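Local coordinates for hypothetical protein (Pseudomonas aeruginosa, PDB 1U69) that is of unknown function but belongs to the PhnB-like branch of the glyoxalase superfamily and is a potential drug-resistance protein, at residues P122-E127 with A153-A158. Numbering follows the deposited sequence.
Sequences PRVLSE and ATIEKA
Val124 and Leu125 of the first turn of helix 123-129 pack against Ile155 and Glu156 of helix 152-159, with no hydrogen bond between the two segments. The tightest touch is between Val124 CG1 and Glu156 CG, 3.6 Å apart. Val124 carries CG1 anti to its own nitrogen (chi1 167°), which puts that methyl on the side of the glutamate, and the two side chains meet at about a right angle. Glu156 makes this close touch with CG, in its aliphatic stem; beyond CG the chain runs on extended, and OE2 ends 4.1 Å from both CG1 and CG2 of Val124, so one carboxylate oxygen rests beside the forked end of the valine. The contact here is van der Waals, and it lies at the solvent-facing border, Glu156 being exposed.

Further in, the contact is wholly apolar. Leu125 does not aim its CB at the other helix; CG lies anti to the backbone nitrogen (chi1 178°), and the second torsion swings CD1 over to Ile155. There CD1 meets both arms of the isoleucine, at 3.9 Å from CD1 and 4.0 Å from CG2 of Ile155. The CG2 methyl of Ile155 also faces Val124 CG1, more loosely at 4.3 Å, so that one methyl touches both Val124 and Leu125.

The helix segments run nearly side by side, their axes 27° apart in direction and 9.7 Å at closest approach. Helix 134-144 closes the buried end, where Met144 touches both Leu125 and Ile155. Pro122, the N-cap, ends strand 117-122, so helix 123-129 springs directly from the sheet; at its start Arg123 forms salt bridges with Asp85, just past neighbouring strand 78-84, and with Asp30 of a second subunit.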
# COMPACT_ATOMS: atom_id res chain seq x y z
N PRO A 122 8.08 1.63 15.82
CA PRO A 122 7.03 0.71 16.25
C PRO A 122 5.63 1.27 16.00
O PRO A 122 5.40 2.45 16.26
CB PRO A 122 7.32 0.55 17.74
CG PRO A 122 8.77 0.78 17.85
CD PRO A 122 9.07 1.88 16.88
N ARG A 123 4.71 0.46 15.47
CA ARG A 123 3.34 0.94 15.27
C ARG A 123 2.74 1.46 16.58
O ARG A 123 1.92 2.38 16.57
CB ARG A 123 2.46 -0.17 14.69
CG ARG A 123 2.65 -0.40 13.20
CD ARG A 123 1.41 -0.97 12.47
NE ARG A 123 1.66 -1.19 11.04
CZ ARG A 123 2.40 -2.19 10.56
NH1 ARG A 123 2.97 -3.05 11.38
NH2 ARG A 123 2.58 -2.31 9.26
N VAL A 124 3.15 0.87 17.70
CA VAL A 124 2.73 1.30 19.04
C VAL A 124 3.02 2.80 19.27
O VAL A 124 2.19 3.53 19.83
CB VAL A 124 3.42 0.43 20.14
CG1 VAL A 124 3.26 1.05 21.54
CG2 VAL A 124 2.89 -0.99 20.12
N LEU A 125 4.18 3.25 18.81
CA LEU A 125 4.59 4.65 18.95
C LEU A 125 3.76 5.58 18.06
O LEU A 125 3.28 6.61 18.51
CB LEU A 125 6.08 4.79 18.62
CG LEU A 125 6.68 6.20 18.68
CD1 LEU A 125 6.42 6.84 20.04
CD2 LEU A 125 8.15 6.12 18.36
N SER A 126 3.61 5.22 16.79
CA SER A 126 2.86 6.05 15.85
C SER A 126 1.42 6.27 16.29
O SER A 126 0.88 7.38 16.20
CB SER A 126 2.87 5.41 14.46
OG SER A 126 4.18 5.43 13.96
N GLU A 127 0.79 5.22 16.77
CA GLU A 127 -0.59 5.30 17.23
C GLU A 127 -0.72 6.11 18.51
O GLU A 127 -1.68 6.85 18.68
CB GLU A 127 -1.14 3.90 17.43
CG GLU A 127 -1.24 3.13 16.12
CD GLU A 127 -1.79 1.74 16.32
OE1 GLU A 127 -1.00 0.82 16.64
OE2 GLU A 127 -3.02 1.59 16.18
N ALA A 153 8.08 -0.97 25.36
CA ALA A 153 7.50 -1.08 26.70
C ALA A 153 7.49 0.26 27.43
O ALA A 153 6.53 0.58 28.13
CB ALA A 153 8.26 -2.13 27.51
N THR A 154 8.54 1.06 27.24
CA THR A 154 8.65 2.36 27.89
C THR A 154 7.63 3.33 27.30
O THR A 154 7.04 4.13 28.02
CB THR A 154 10.07 2.92 27.72
OG1 THR A 154 11.02 2.08 28.39
CG2 THR A 154 10.21 4.28 28.39
N ILE A 155 7.45 3.27 25.99
CA ILE A 155 6.44 4.09 25.33
C ILE A 155 5.05 3.77 25.89
O ILE A 155 4.26 4.68 26.16
CB ILE A 155 6.49 3.88 23.79
CG1 ILE A 155 7.80 4.44 23.21
CG2 ILE A 155 5.28 4.55 23.12
CD1 ILE A 155 8.03 5.94 23.47
N GLU A 156 4.77 2.49 26.08
CA GLU A 156 3.46 2.05 26.53
C GLU A 156 3.19 2.53 27.96
O GLU A 156 2.06 2.89 28.28
CB GLU A 156 3.36 0.52 26.44
CG GLU A 156 3.28 0.02 25.00
CD GLU A 156 3.32 -1.49 24.88
OE1 GLU A 156 4.14 -2.15 25.57
OE2 GLU A 156 2.53 -2.04 24.09
N LYS A 157 4.23 2.56 28.78
CA LYS A 157 4.12 2.99 30.18
C LYS A 157 3.86 4.49 30.26
O LYS A 157 3.04 4.96 31.04
CB LYS A 157 5.41 2.64 30.95
CG LYS A 157 5.74 1.15 31.03
CD LYS A 157 6.96 0.87 31.94
CE LYS A 157 8.16 0.21 31.21
NZ LYS A 157 9.40 1.06 31.23
N ALA A 158 4.58 5.25 29.43
CA ALA A 158 4.40 6.70 29.38
C ALA A 158 2.99 7.04 28.89
O ALA A 158 2.33 7.91 29.46
CB ALA A 158 5.45 7.33 28.49